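Iron transport multicopper oxidase FET3 (Saccharomyces cerevisiae, PDB 1ZPU) oxidises ferrous iron to ferric iron with dioxygen, using four copper ions, for high-affinity iron uptake, and also oxidises cuprous copper. Local coordinates at residues 210-215 / 226-231; 234-239 / 434-439. All blocks are in the same frame, centred on the assembly; numbering follows the deposited sequence.

Contacts 1 and 2 have centres about 8 Å apart and share one sheet, in which strands 210-215 and 235-241 are antiparallel neighbours, joined by backbone bonds such as Thr211 O to Leu239 N. They follow one another along the chain: contact 1 closes at strand 228-230, and the next strand, 235-241, opens contact 2, whose other half comes some 195 residues later. Contact 1 lies inside the second cupredoxin-like domain and joins its two sheets. Contact 2 leaves that domain for the third, at residues 434-439, close to the copper ligands His62 and His395. The paired strands 210-215 and 235-241 thus connect the interior of the middle domain with the surroundings of the copper cluster.

Contact 1 of 2, residues 210-215 / 226-231; sequences MTVVEI and DMLYIT
The polar atoms that Met210 approaches here, Asp226 O and Met227 N, belong to a single peptide group, and the approach is a van der Waals one: Met210 CE lies 3.9 Å from Asp226 O. No hydrogen bond joins the two segments, and side-chain packing carries the contact. Met210 runs straight out as far as its sulfur and then bends (chi3 -61°), which places CE 3.7 Å from Leu228 CG. Methionine suits this position because its long, unbranched chain can carry a methyl into the interior to meet Leu228, which reaches in from the other sheet. Leu228 answers with both ends of its fork: CD1 lies toward Met210 CE, while CD2 meets Val212 CG2 at 3.7 Å. On Val212, CG2 is the branch anti to the carbonyl carbon, and this methyl does the touching. A beta-branched valine fits a strand and offers a short, firm surface to the leucine.

The pattern is that of a beta sandwich. Strand 210-215 belongs to the six-stranded sheet of the second cupredoxin-like domain, and strand 228-230 is an outermost strand of the facing five-stranded sheet. The chain reaches it directly after strand 218-225, passing from one sheet to the other at Asp226. Val238 touches both Met210 and Val212, and Ile192 touches Leu228, so the interior between the sheets continues beyond these segments. The next residue, Tyr229, takes no part in this packing; its ring meets Tyr440 of the third domain edge-to-face.

Between the segments, methyl groups and the leucine's branch carbon meet without a directional bond. The chemistry implies that hydrophobic burial and the fit of the leucine's fork against a flexible methionine and a compact valine, rather than hydrogen bonds, hold the two sheets together at this point.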
loop_
_atom_site.group_PDB
_atom_site.type_symbol
_atom_site.label_atom_id
_atom_site.label_comp_id
_atom_site.label_asym_id
_atom_site.label_seq_id
_atom_site.Cartn_x
_atom_site.Cartn_y
_atom_site.Cartn_z
ATOM N N MET A 210 -22.546 -7.951 -4.821
ATOM C CA MET A 210 -21.199 -7.981 -5.393
ATOM C C MET A 210 -20.552 -9.333 -5.183
ATOM O O MET A 210 -20.547 -9.860 -4.066
ATOM C CB MET A 210 -20.330 -6.905 -4.770
ATOM C CG MET A 210 -20.820 -5.529 -5.049
ATOM S SD MET A 210 -19.784 -4.280 -4.316
ATOM C CE MET A 210 -19.903 -4.640 -2.568
ATOM N N THR A 211 -20.020 -9.897 -6.264
ATOM C CA THR A 211 -19.362 -11.200 -6.196
ATOM C C THR A 211 -17.859 -11.024 -6.257
ATOM O O THR A 211 -17.301 -10.702 -7.306
ATOM C CB THR A 211 -19.800 -12.119 -7.323
ATOM O OG1 THR A 211 -21.230 -12.077 -7.430
ATOM C CG2 THR A 211 -19.344 -13.545 -7.035
ATOM N N VAL A 212 -17.204 -11.227 -5.123
ATOM C CA VAL A 212 -15.767 -10.999 -5.036
ATOM C C VAL A 212 -15.054 -12.121 -5.771
ATOM O O VAL A 212 -15.290 -13.295 -5.497
ATOM C CB VAL A 212 -15.283 -10.815 -3.565
ATOM C CG1 VAL A 212 -13.793 -10.684 -3.492
ATOM C CG2 VAL A 212 -15.907 -9.581 -2.975
ATOM N N VAL A 213 -14.215 -11.746 -6.736
ATOM C CA VAL A 213 -13.478 -12.723 -7.545
ATOM C C VAL A 213 -11.958 -12.560 -7.505
ATOM O O VAL A 213 -11.240 -13.401 -8.033
ATOM C CB VAL A 213 -13.949 -12.772 -9.012
ATOM C CG1 VAL A 213 -15.391 -13.179 -9.077
ATOM C CG2 VAL A 213 -13.717 -11.452 -9.710
ATOM N N GLU A 214 -11.477 -11.496 -6.869
ATOM C CA GLU A 214 -10.046 -11.284 -6.717
ATOM C C GLU A 214 -9.772 -10.305 -5.579
ATOM O O GLU A 214 -10.483 -9.303 -5.416
ATOM C CB GLU A 214 -9.448 -10.756 -8.029
ATOM C CG GLU A 214 -7.923 -10.626 -8.028
ATOM C CD GLU A 214 -7.421 -9.326 -8.687
ATOM O OE1 GLU A 214 -7.478 -9.244 -9.940
ATOM O OE2 GLU A 214 -6.965 -8.399 -7.954
ATOM N N ILE A 215 -8.747 -10.596 -4.783
ATOM C CA ILE A 215 -8.177 -9.583 -3.886
ATOM C C ILE A 215 -6.666 -9.477 -4.094
ATOM O O ILE A 215 -5.982 -10.493 -4.229
ATOM C CB ILE A 215 -8.505 -9.844 -2.388
ATOM C CG1 ILE A 215 -8.019 -11.228 -1.942
ATOM C CG2 ILE A 215 -9.989 -9.649 -2.118
ATOM C CD1 ILE A 215 -7.965 -11.396 -0.458
ATOM N N ASP A 226 -22.990 -7.733 0.248
ATOM C CA ASP A 226 -23.649 -6.471 0.028
ATOM C C ASP A 226 -22.688 -5.330 0.272
ATOM O O ASP A 226 -22.923 -4.225 -0.196
ATOM C CB ASP A 226 -24.824 -6.334 0.980
ATOM C CG ASP A 226 -25.876 -7.396 0.755
ATOM O OD1 ASP A 226 -26.574 -7.756 1.732
ATOM O OD2 ASP A 226 -25.999 -7.874 -0.401
ATOM N N MET A 227 -21.603 -5.588 0.999
ATOM C CA MET A 227 -20.716 -4.511 1.433
ATOM C C MET A 227 -19.235 -4.921 1.561
ATOM O O MET A 227 -18.913 -6.025 2.018
ATOM C CB MET A 227 -21.230 -3.935 2.756
ATOM C CG MET A 227 -20.591 -2.613 3.129
ATOM S SD MET A 227 -21.213 -1.894 4.654
ATOM C CE MET A 227 -22.944 -1.704 4.269
ATOM N N LEU A 228 -18.331 -4.031 1.162
ATOM C CA LEU A 228 -16.892 -4.272 1.366
ATOM C C LEU A 228 -16.289 -3.273 2.326
ATOM O O LEU A 228 -16.707 -2.128 2.361
ATOM C CB LEU A 228 -16.116 -4.207 0.055
ATOM C CG LEU A 228 -16.498 -5.139 -1.090
ATOM C CD1 LEU A 228 -15.796 -4.714 -2.368
ATOM C CD2 LEU A 228 -16.186 -6.595 -0.753
ATOM N N TYR A 229 -15.312 -3.719 3.109
ATOM C CA TYR A 229 -14.446 -2.815 3.857
ATOM C C TYR A 229 -13.072 -2.834 3.165
ATOM O O TYR A 229 -12.378 -3.840 3.192
ATOM C CB TYR A 229 -14.349 -3.252 5.321
ATOM C CG TYR A 229 -13.504 -2.357 6.214
ATOM C CD1 TYR A 229 -14.041 -1.215 6.820
ATOM C CD2 TYR A 229 -12.163 -2.651 6.447
ATOM C CE1 TYR A 229 -13.259 -0.387 7.625
ATOM C CE2 TYR A 229 -11.376 -1.837 7.248
ATOM C CZ TYR A 229 -11.925 -0.713 7.839
ATOM O OH TYR A 229 -11.107 0.065 8.633
ATOM N N ILE A 230 -12.697 -1.739 2.522
ATOM C CA ILE A 230 -11.443 -1.667 1.769
ATOM C C ILE A 230 -10.493 -0.675 2.429
ATOM O O ILE A 230 -10.803 0.533 2.491
ATOM C CB ILE A 230 -11.677 -1.177 0.317
ATOM C CG1 ILE A 230 -12.908 -1.875 -0.276
ATOM C CG2 ILE A 230 -10.457 -1.399 -0.527
ATOM C CD1 ILE A 230 -13.172 -1.533 -1.724
ATOM N N THR A 231 -9.351 -1.170 2.920
ATOM C CA THR A 231 -8.321 -0.300 3.494
ATOM C C THR A 231 -7.545 0.320 2.354
ATOM O O THR A 231 -7.688 -0.092 1.210
ATOM C CB THR A 231 -7.301 -1.061 4.410
ATOM O OG1 THR A 231 -6.286 -1.698 3.613
ATOM C CG2 THR A 231 -7.979 -2.088 5.320
#

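Contact 2 of 2, residues 234-239 / 434-439; sequences QRYTVL and MRRDTL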
loop_
_atom_site.group_PDB
_atom_site.type_symbol
_atom_site.label_atom_id
_atom_site.label_comp_id
_atom_site.label_asym_id
_atom_site.label_seq_id
_atom_site.Cartn_x
_atom_site.Cartn_y
_atom_site.Cartn_z
ATOM N N GLN A 234 -5.454 -1.746 -0.748
ATOM C CA GLN A 234 -6.014 -3.024 -1.174
ATOM C C GLN A 234 -6.967 -2.933 -2.356
ATOM O O GLN A 234 -7.504 -1.865 -2.640
ATOM C CB GLN A 234 -6.536 -3.911 -0.025
ATOM C CG GLN A 234 -7.480 -3.343 1.007
ATOM C CD GLN A 234 -7.598 -4.270 2.252
ATOM O OE1 GLN A 234 -6.635 -4.963 2.638
ATOM N NE2 GLN A 234 -8.791 -4.287 2.874
ATOM N N ARG A 235 -7.118 -4.047 -3.069
ATOM C CA ARG A 235 -7.959 -4.121 -4.249
ATOM C C ARG A 235 -8.950 -5.250 -4.067
ATOM O O ARG A 235 -8.556 -6.368 -3.733
ATOM C CB ARG A 235 -7.104 -4.403 -5.486
ATOM C CG ARG A 235 -6.182 -3.286 -5.880
ATOM C CD ARG A 235 -4.883 -3.281 -5.076
ATOM N NE ARG A 235 -3.951 -4.297 -5.551
ATOM C CZ ARG A 235 -3.051 -4.923 -4.798
ATOM N NH1 ARG A 235 -2.946 -4.654 -3.507
ATOM N NH2 ARG A 235 -2.263 -5.844 -5.339
ATOM N N TYR A 236 -10.234 -4.966 -4.255
ATOM C CA TYR A 236 -11.220 -6.027 -4.427
ATOM C C TYR A 236 -11.711 -5.910 -5.840
ATOM O O TYR A 236 -12.144 -4.846 -6.252
ATOM C CB TYR A 236 -12.407 -5.924 -3.452
ATOM C CG TYR A 236 -12.103 -6.255 -2.008
ATOM C CD1 TYR A 236 -12.636 -7.387 -1.388
ATOM C CD2 TYR A 236 -11.279 -5.420 -1.253
ATOM C CE1 TYR A 236 -12.328 -7.677 -0.038
ATOM C CE2 TYR A 236 -10.973 -5.687 0.070
ATOM C CZ TYR A 236 -11.489 -6.805 0.675
ATOM O OH TYR A 236 -11.139 -7.001 1.986
ATOM N N THR A 237 -11.608 -6.996 -6.592
ATOM C CA THR A 237 -12.247 -7.093 -7.900
ATOM C C THR A 237 -13.534 -7.906 -7.759
ATOM O O THR A 237 -13.563 -8.971 -7.133
ATOM C CB THR A 237 -11.330 -7.731 -8.952
ATOM O OG1 THR A 237 -10.094 -7.009 -9.015
ATOM C CG2 THR A 237 -11.998 -7.709 -10.316
ATOM N N VAL A 238 -14.589 -7.393 -8.373
ATOM C CA VAL A 238 -15.942 -7.785 -8.049
ATOM C C VAL A 238 -16.760 -7.892 -9.336
ATOM O O VAL A 238 -16.652 -7.041 -10.237
ATOM C CB VAL A 238 -16.520 -6.724 -7.060
ATOM C CG1 VAL A 238 -17.936 -6.338 -7.379
ATOM C CG2 VAL A 238 -16.361 -7.182 -5.615
ATOM N N LEU A 239 -17.544 -8.961 -9.439
ATOM C CA LEU A 239 -18.523 -9.100 -10.502
ATOM C C LEU A 239 -19.828 -8.447 -10.057
ATOM O O LEU A 239 -20.253 -8.628 -8.915
ATOM C CB LEU A 239 -18.772 -10.587 -10.805
ATOM C CG LEU A 239 -17.737 -11.454 -11.530
ATOM C CD1 LEU A 239 -18.066 -12.915 -11.344
ATOM C CD2 LEU A 239 -17.671 -11.129 -13.006
ATOM N N MET A 434 -6.142 -17.563 3.210
ATOM C CA MET A 434 -6.279 -16.484 2.256
ATOM C C MET A 434 -4.891 -15.905 1.978
ATOM O O MET A 434 -3.988 -16.035 2.805
ATOM C CB MET A 434 -7.228 -15.433 2.834
ATOM C CG MET A 434 -7.302 -14.137 2.076
ATOM S SD MET A 434 -6.099 -12.935 2.682
ATOM C CE MET A 434 -6.969 -12.134 4.022
ATOM N N ARG A 435 -4.726 -15.287 0.812
ATOM C CA ARG A 435 -3.477 -14.641 0.433
ATOM C C ARG A 435 -3.732 -13.240 -0.128
ATOM O O ARG A 435 -4.665 -13.044 -0.924
ATOM C CB ARG A 435 -2.746 -15.485 -0.604
ATOM C CG ARG A 435 -1.662 -16.365 -0.046
ATOM C CD ARG A 435 -1.721 -17.760 -0.642
ATOM N NE ARG A 435 -1.786 -17.763 -2.101
ATOM C CZ ARG A 435 -2.502 -18.636 -2.800
ATOM N NH1 ARG A 435 -3.212 -19.562 -2.169
ATOM N NH2 ARG A 435 -2.514 -18.584 -4.124
ATOM N N ARG A 436 -2.904 -12.278 0.289
ATOM C CA ARG A 436 -2.934 -10.929 -0.252
ATOM C C ARG A 436 -1.660 -10.174 0.116
ATOM O O ARG A 436 -0.765 -10.753 0.742
ATOM C CB ARG A 436 -4.182 -10.179 0.213
ATOM C CG ARG A 436 -4.328 -9.917 1.727
ATOM C CD ARG A 436 -5.690 -9.277 2.036
ATOM N NE ARG A 436 -6.053 -8.338 0.981
ATOM C CZ ARG A 436 -7.261 -7.834 0.780
ATOM N NH1 ARG A 436 -8.271 -8.164 1.566
ATOM N NH2 ARG A 436 -7.456 -6.985 -0.215
ATOM N N ASP A 437 -1.570 -8.897 -0.271
ATOM C CA ASP A 437 -0.371 -8.114 0.014
ATOM C C ASP A 437 -0.596 -7.025 1.056
ATOM O O ASP A 437 0.348 -6.399 1.527
ATOM C CB ASP A 437 0.273 -7.565 -1.269
ATOM C CG ASP A 437 -0.622 -6.588 -2.011
ATOM O OD1 ASP A 437 -0.786 -6.793 -3.235
ATOM O OD2 ASP A 437 -1.141 -5.620 -1.387
ATOM N N THR A 438 -1.849 -6.811 1.431
ATOM C CA THR A 438 -2.167 -5.746 2.362
ATOM C C THR A 438 -3.301 -6.223 3.256
ATOM O O THR A 438 -4.319 -6.698 2.772
ATOM C CB THR A 438 -2.523 -4.443 1.599
ATOM O OG1 THR A 438 -1.493 -4.166 0.630
ATOM C CG2 THR A 438 -2.679 -3.257 2.544
ATOM N N LEU A 439 -3.093 -6.088 4.563
ATOM C CA LEU A 439 -3.947 -6.677 5.581
ATOM C C LEU A 439 -4.009 -5.751 6.780
ATOM O O LEU A 439 -2.993 -5.235 7.194
ATOM C CB LEU A 439 -3.368 -8.027 6.016
ATOM C CG LEU A 439 -4.093 -8.833 7.094
ATOM C CD1 LEU A 439 -5.235 -9.670 6.500
ATOM C CD2 LEU A 439 -3.110 -9.706 7.871
#
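Arg436 comes first, its guanidinium lying among Gln234, Arg235 O and Tyr236. Its NH1 donates to Tyr236 OH (3.1 Å, 155°), the ring and guanidinium planes being 66° apart, while the Gln234 amide lies stacked on one guanidinium face, the planes 5° apart. Its charge is met mainly by Asp299, with Asp216 as a second salt-bridge partner; a long, multiply donating arginine can serve all of them at once.

Asp437 follows, gripped end-on by Arg235: NH2 of Arg235 binds OD1 of Asp437 at 2.7 Å and NH1 binds OD2 at 2.9 Å, both through syn lone pairs, with the two groups nearly coplanar. Asp437 OD2 also accepts from Thr438 OG1 and bonds His62, a type 3 copper ligand, and Asp437 O bonds His395 of the type 2 site. An alanine in place of Asp437 would probably leave the Arg235 guanidinium without its acid and deprive Thr438 OG1 and His62 of a shared partner beside the copper cluster.

The Thr438 hydroxyl also bonds His62 NE2; a small beta-hydroxyl suits a place beside both groups. Leu439 turns away and packs on strand 401-406. Residues 434-436 and 438-441 are outermost strands of the third domain's two sheets, beside 401-406 and 392-396 respectively, whereas strand 235-241 runs between 187-194 and 210-215 in the second domain.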